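Quinoline 2-oxidoreductase large subunit (Pseudomonas putida, PDB 1T3Q) carries the molybdenum-pterin cytosine dinucleotide site of a molybdenum hydroxylase that oxidises quinoline at its 2-position. Local coordinates at the interface of chains B and A and the interface of chains A and C. Residues are numbered along the deposited sequence; one frame, centred on the assembly and turned at random. Chains: chain A, quinoline 2-oxidoreductase large subunit; chain B, quinoline 2-oxidoreductase small subunit; chain C, quinoline 2-oxidoreductase medium subunit.

Contact 1: the interface of chains B and A. Residues chain B 52-53, 141, 143, 147; chain A 201, 708, 713-715.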
# COMPACT_ATOMS: atom_id res chain seq x y z
N VAL B 52 -9.61 18.37 25.76
CA VAL B 52 -9.32 17.62 26.98
C VAL B 52 -8.15 16.63 26.97
O VAL B 52 -7.32 16.65 27.88
CB VAL B 52 -10.58 16.84 27.46
CG1 VAL B 52 -10.27 16.09 28.75
CG2 VAL B 52 -11.75 17.80 27.68
N CYS B 53 -8.07 15.77 25.96
CA CYS B 53 -7.03 14.75 25.95
C CYS B 53 -5.60 15.20 25.74
O CYS B 53 -4.67 14.56 26.24
CB CYS B 53 -7.38 13.65 24.94
SG CYS B 53 -7.13 14.07 23.24
N LEU B 141 -3.53 13.13 28.45
CA LEU B 141 -4.02 11.82 28.83
C LEU B 141 -3.35 10.65 28.12
O LEU B 141 -3.08 10.70 26.92
CB LEU B 141 -5.53 11.74 28.60
CG LEU B 141 -6.34 12.86 29.26
CD1 LEU B 141 -7.82 12.73 28.89
CD2 LEU B 141 -6.16 12.80 30.76
N ARG B 143 -3.76 6.33 28.13
CA ARG B 143 -4.57 5.20 28.59
C ARG B 143 -3.76 3.91 28.72
O ARG B 143 -4.26 2.92 29.26
CB ARG B 143 -5.72 4.98 27.60
CG ARG B 143 -6.75 3.95 28.04
CD ARG B 143 -7.34 4.31 29.39
NE ARG B 143 -8.75 3.93 29.48
CZ ARG B 143 -9.49 4.08 30.58
NH1 ARG B 143 -10.77 3.72 30.57
NH2 ARG B 143 -8.96 4.57 31.69
N TYR B 147 1.50 6.47 33.37
CA TYR B 147 2.29 7.70 33.55
C TYR B 147 3.66 7.69 34.22
O TYR B 147 4.49 8.54 33.91
CB TYR B 147 1.46 8.75 34.29
CG TYR B 147 0.16 9.11 33.63
CD1 TYR B 147 0.14 9.86 32.45
CD2 TYR B 147 -1.05 8.71 34.19
CE1 TYR B 147 -1.07 10.21 31.85
CE2 TYR B 147 -2.26 9.06 33.59
CZ TYR B 147 -2.27 9.80 32.43
OH TYR B 147 -3.47 10.16 31.87
N MET A 201 -7.27 6.20 23.61
CA MET A 201 -7.07 7.55 23.10
C MET A 201 -7.41 7.66 21.61
O MET A 201 -7.83 8.71 21.14
CB MET A 201 -5.63 8.04 23.37
CG MET A 201 -5.41 8.43 24.83
SD MET A 201 -6.56 9.73 25.43
CE MET A 201 -7.88 8.70 26.12
N LEU A 708 -15.23 13.75 27.41
CA LEU A 708 -14.15 13.57 28.36
C LEU A 708 -14.30 14.54 29.53
O LEU A 708 -13.52 14.51 30.49
CB LEU A 708 -12.81 13.76 27.66
CG LEU A 708 -11.93 12.53 27.41
CD1 LEU A 708 -12.76 11.29 27.15
CD2 LEU A 708 -11.01 12.82 26.24
N ILE A 713 -11.05 10.00 33.15
CA ILE A 713 -10.06 8.93 33.20
C ILE A 713 -8.85 9.48 33.95
O ILE A 713 -8.62 10.69 33.98
CB ILE A 713 -9.63 8.42 31.80
CG1 ILE A 713 -9.06 9.57 30.97
CG2 ILE A 713 -10.81 7.74 31.10
CD1 ILE A 713 -8.40 9.10 29.69
N PRO A 714 -8.07 8.60 34.57
CA PRO A 714 -6.90 9.06 35.32
C PRO A 714 -5.85 9.89 34.61
O PRO A 714 -5.54 9.69 33.43
CB PRO A 714 -6.34 7.77 35.93
CG PRO A 714 -6.94 6.66 35.12
CD PRO A 714 -8.31 7.16 34.77
N THR A 715 -5.30 10.85 35.35
CA THR A 715 -4.26 11.74 34.86
C THR A 715 -3.01 11.46 35.69
O THR A 715 -3.02 10.61 36.58
CB THR A 715 -4.64 13.20 35.08
OG1 THR A 715 -4.67 13.47 36.48
CG2 THR A 715 -6.01 13.51 34.49
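The phenol ring of B:Tyr147 meets the large subunit at its hydroxyl end: the backbone carbonyl of A:Pro714 lies in the ring plane at this edge, and A:Thr715 lies over one face of the ring, at the CE2 rim, its CA 3.6 Å from CE2 of B:Tyr147. The second flat group, the guanidinium of B:Arg143, has CG2 of A:Ile713 over one face, 3.6 Å above the plane and shifted toward the rim, a packing contact rather than a polar one. Here the [2Fe-2S] subunit of a xanthine dehydrogenase family enzyme docks on the molybdopterin subunit through loops that carry ligands of both clusters.

B:Tyr147 OH donates to A:Pro714 O at 2.6 Å. The approach is bent, with 137° at the carbonyl oxygen. B:Leu141 forks between two partners. Its CD1 branch touches CD1 of A:Ile713 at 3.8 Å, while CD2 turns to the methyl CG2 of A:Thr715. Behind the fork, CB of B:Leu141 rests 3.9 Å from the sulfur SD of A:Met201. That thioether also approaches CB of B:Cys53, which also meets CD2 of A:Leu708 at 3.9 Å, so the cysteine methylene is covered by the large subunit while its SG points away toward the cluster. B:Val52 closes this end: with CG1 anti to the backbone N (chi1 -179°), that methyl comes 3.6 Å from CB of A:Leu708.

Contact 2: the interface of chains B and A. Residues chain B 36, 42-43, 45, 107-109; chain A 29, 31, 33, 36.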
# COMPACT_ATOMS: atom_id res chain seq x y z
N ARG B 36 -2.74 17.59 9.50
CA ARG B 36 -2.84 16.20 9.09
C ARG B 36 -3.25 15.96 7.64
O ARG B 36 -2.55 15.27 6.90
CB ARG B 36 -3.83 15.46 9.99
CG ARG B 36 -3.46 15.42 11.48
CD ARG B 36 -4.61 14.85 12.29
NE ARG B 36 -5.11 13.62 11.68
CZ ARG B 36 -4.47 12.45 11.71
NH1 ARG B 36 -3.31 12.34 12.33
NH2 ARG B 36 -4.99 11.40 11.08
N THR B 42 0.80 13.85 9.65
CA THR B 42 -0.10 13.10 10.51
C THR B 42 0.42 12.77 11.91
O THR B 42 -0.23 12.03 12.65
CB THR B 42 -0.57 11.79 9.82
OG1 THR B 42 0.57 11.01 9.43
CG2 THR B 42 -1.39 12.11 8.57
N GLY B 43 1.57 13.32 12.27
CA GLY B 43 2.10 13.06 13.60
C GLY B 43 1.19 13.59 14.69
O GLY B 43 1.11 13.03 15.78
N LYS B 45 -2.05 13.94 16.53
CA LYS B 45 -3.21 13.05 16.66
C LYS B 45 -4.43 13.71 17.27
O LYS B 45 -4.32 14.68 18.03
CB LYS B 45 -2.84 11.82 17.50
CG LYS B 45 -1.58 11.06 17.07
CD LYS B 45 -1.62 10.61 15.61
CE LYS B 45 -0.40 9.77 15.28
NZ LYS B 45 -0.25 9.54 13.81
N CYS B 107 0.97 2.26 22.93
CA CYS B 107 0.29 2.35 21.64
C CYS B 107 0.88 3.55 20.90
O CYS B 107 0.87 3.61 19.67
CB CYS B 107 -1.21 2.50 21.86
SG CYS B 107 -1.80 4.15 22.25
N GLY B 108 1.39 4.51 21.67
CA GLY B 108 2.01 5.70 21.10
C GLY B 108 1.12 6.83 20.61
O GLY B 108 1.61 7.83 20.07
N PHE B 109 -0.18 6.70 20.81
CA PHE B 109 -1.10 7.72 20.33
C PHE B 109 -1.01 9.07 21.05
O PHE B 109 -1.21 10.12 20.45
CB PHE B 109 -2.54 7.20 20.42
CG PHE B 109 -3.45 7.82 19.41
CD1 PHE B 109 -3.29 7.56 18.05
CD2 PHE B 109 -4.48 8.67 19.81
CE1 PHE B 109 -4.14 8.14 17.10
CE2 PHE B 109 -5.33 9.25 18.86
CZ PHE B 109 -5.16 8.98 17.50
N GLY A 29 6.35 10.79 15.00
CA GLY A 29 5.16 11.11 14.23
C GLY A 29 5.02 10.24 12.99
O GLY A 29 4.24 10.56 12.09
N GLY A 31 4.13 6.92 13.04
CA GLY A 31 3.34 5.73 13.28
C GLY A 31 2.27 5.84 12.21
O GLY A 31 2.03 6.94 11.71
N TYR A 33 -1.53 5.04 11.89
CA TYR A 33 -2.80 4.59 12.46
C TYR A 33 -3.91 4.67 11.41
O TYR A 33 -3.73 5.25 10.34
CB TYR A 33 -3.15 5.42 13.69
CG TYR A 33 -2.08 5.40 14.77
CD1 TYR A 33 -0.93 6.20 14.66
CD2 TYR A 33 -2.22 4.60 15.91
CE1 TYR A 33 0.05 6.20 15.66
CE2 TYR A 33 -1.24 4.59 16.91
CZ TYR A 33 -0.12 5.40 16.79
OH TYR A 33 0.82 5.43 17.79
N ASP A 36 -4.72 7.91 9.71
CA ASP A 36 -3.61 8.47 8.93
C ASP A 36 -3.59 7.95 7.50
O ASP A 36 -2.93 8.52 6.63
CB ASP A 36 -2.26 8.16 9.59
CG ASP A 36 -2.21 8.61 11.04
OD1 ASP A 36 -2.88 9.60 11.37
OD2 ASP A 36 -1.49 7.97 11.85
O HOH W 1 1.85 9.67 11.44
O HOH W 2 3.08 7.64 17.40
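A:Gly29 and B:Gly108 both take positive phi angles, and the two backbones close up where CA of B:Gly43 lies 3.7 Å from CA of A:Gly29. The carboxylate of A:Asp36 is the polar hub, joined by salt bridges to both B:Arg36 and B:Lys45. Its OD1 is gripped end-on by both terminal nitrogens of B:Arg36, the shorter bond being 2.8 Å from NH2; the oxygen lies nearly in the guanidinium plane, but the carboxylate is turned 45° from it. OD2 of A:Asp36 takes B:Lys45 NZ on its syn side at 2.8 Å and A:Tyr33 N from the opposite face, so bonds at both oxygens fix the carboxylate's rotation. B:Lys45 NZ also donates to B:Thr42 O, and water 1 joins B:Thr42 OG1 to the carbonyls of A:Gly29 and A:Gly31.

The ring of A:Tyr33 takes an edge of B:Phe109 over one face, planes 75° apart and CD1 of B:Phe109 3.8 Å from CE2 of A:Tyr33. CE of B:Lys45 reaches CE1 of A:Tyr33 at 3.6 Å. At the ring tip, A:Tyr33 OH donates to B:Cys107 O at 2.6 Å. A:Asp36, closing 3-10 helix 34-36, meets helix 31-39 through B:Arg36, while A:Tyr33, just before that 3-10 helix, meets the CxxC loop 107-110 that holds cluster 2.

Contact 3: the interface of chains A and C. Residues chain A 652-654, 775; chain C 183, 185, 263, 267.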
# COMPACT_ATOMS: atom_id res chain seq x y z
N THR A 652 -13.64 16.87 52.91
CA THR A 652 -13.99 17.04 51.50
C THR A 652 -14.29 15.74 50.77
O THR A 652 -14.79 15.75 49.65
CB THR A 652 -12.87 17.78 50.75
OG1 THR A 652 -11.70 16.95 50.72
CG2 THR A 652 -12.54 19.09 51.46
N TYR A 653 -13.99 14.62 51.42
CA TYR A 653 -14.23 13.30 50.84
C TYR A 653 -13.37 13.04 49.61
O TYR A 653 -13.66 12.15 48.81
CB TYR A 653 -15.71 13.14 50.48
CG TYR A 653 -16.62 13.64 51.57
CD1 TYR A 653 -17.33 14.83 51.42
CD2 TYR A 653 -16.73 12.97 52.79
CE1 TYR A 653 -18.12 15.34 52.45
CE2 TYR A 653 -17.51 13.46 53.83
CZ TYR A 653 -18.20 14.65 53.65
OH TYR A 653 -18.98 15.15 54.67
N ALA A 654 -12.31 13.83 49.47
CA ALA A 654 -11.40 13.67 48.35
C ALA A 654 -10.61 12.38 48.60
O ALA A 654 -10.17 12.13 49.72
CB ALA A 654 -10.46 14.86 48.27
N PRO A 775 -16.91 11.15 45.50
CA PRO A 775 -17.07 11.89 46.76
C PRO A 775 -18.53 11.85 47.21
O PRO A 775 -18.83 11.84 48.40
CB PRO A 775 -16.58 13.30 46.41
CG PRO A 775 -16.63 13.36 44.91
CD PRO A 775 -16.23 11.97 44.49
N TYR C 183 -12.93 23.33 45.03
CA TYR C 183 -12.95 21.88 45.08
C TYR C 183 -13.23 21.36 43.68
O TYR C 183 -14.28 21.64 43.10
CB TYR C 183 -14.06 21.39 46.01
CG TYR C 183 -14.07 19.89 46.23
CD1 TYR C 183 -13.30 19.31 47.23
CD2 TYR C 183 -14.87 19.06 45.44
CE1 TYR C 183 -13.33 17.93 47.45
CE2 TYR C 183 -14.90 17.68 45.65
CZ TYR C 183 -14.13 17.12 46.66
OH TYR C 183 -14.18 15.76 46.90
N ARG C 185 -12.48 17.68 41.14
CA ARG C 185 -12.05 16.27 41.15
C ARG C 185 -10.52 16.18 41.12
O ARG C 185 -9.91 15.46 41.92
CB ARG C 185 -12.67 15.52 39.97
CG ARG C 185 -14.19 15.47 40.02
CD ARG C 185 -14.69 14.61 41.18
NE ARG C 185 -14.93 13.23 40.77
CZ ARG C 185 -14.47 12.16 41.42
NH1 ARG C 185 -14.74 10.94 40.98
NH2 ARG C 185 -13.72 12.33 42.50
N LEU C 263 -24.04 17.45 48.89
CA LEU C 263 -22.59 17.34 48.80
C LEU C 263 -22.02 18.73 48.52
O LEU C 263 -21.09 19.18 49.18
CB LEU C 263 -22.19 16.39 47.65
CG LEU C 263 -20.69 16.34 47.34
CD1 LEU C 263 -19.93 15.75 48.52
CD2 LEU C 263 -20.47 15.50 46.09
N LEU C 267 -19.39 20.71 50.79
CA LEU C 267 -18.11 21.11 50.23
C LEU C 267 -17.93 22.63 50.26
O LEU C 267 -16.85 23.13 50.57
CB LEU C 267 -17.98 20.60 48.79
CG LEU C 267 -17.94 19.08 48.58
CD1 LEU C 267 -17.90 18.77 47.09
CD2 LEU C 267 -16.72 18.48 49.27
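C:Tyr183, at the end of strand 177-183 in the FAD-binding subunit of this xanthine dehydrogenase family enzyme, points its ring at the turn A:Thr652 to A:Ala654 of the molybdopterin subunit. Its CG stands anti to the backbone N (chi1 -175°), which carries the hydroxyl across to A:Thr652 O. C:Tyr183 OH donates to A:Thr652 O at 2.8 Å, from above the carbonyl plane. The side chain of A:Thr652 crosses the tyrosine obliquely, its CB 3.3 Å from CE1 of C:Tyr183. C:Leu267, from helix 261-284 of the same subunit, sets CD2 over the centre of the tyrosine ring, 3.8 Å above the plane; that methyl also reaches CA of A:Thr652 and so packs on both sides of the boundary.

A:Pro775, the first residue of helix 775-783, has its CB 3.5 Å from the hydroxyl OH of C:Tyr183. Its CD sits over one face of the C:Arg185 guanidinium, toward the rim, 3.5 Å from CZ. A:Tyr653 and C:Leu263 lie antiparallel alongside one another, CD1 to CD1 4.0 Å. A leucine in place of C:Tyr183 would probably leave A:Thr652 O without its hydroxyl donor and open a gap under the methyl of C:Leu267.

Contacts 1 and 2 both join the small subunit to the large one and share no residue, the centres of their C-alpha atoms being about 17 Å apart. Both include residues at iron-sulfur centres: contact 1 has B:Cys53 of cluster 1 and B:Arg143 beside cluster 2, and contact 2 has B:Cys107 of cluster 2. Docking thus probably helps to hold the cluster loops against the molybdenum subunit. Contact 3 belongs to the medium subunit, its C-alpha centre about 21 Å from that of contact 1 and 37 Å from contact 2's, so the large subunit holds both partners, plausibly keeping flavin, clusters and molybdenum in one electron-transfer assembly.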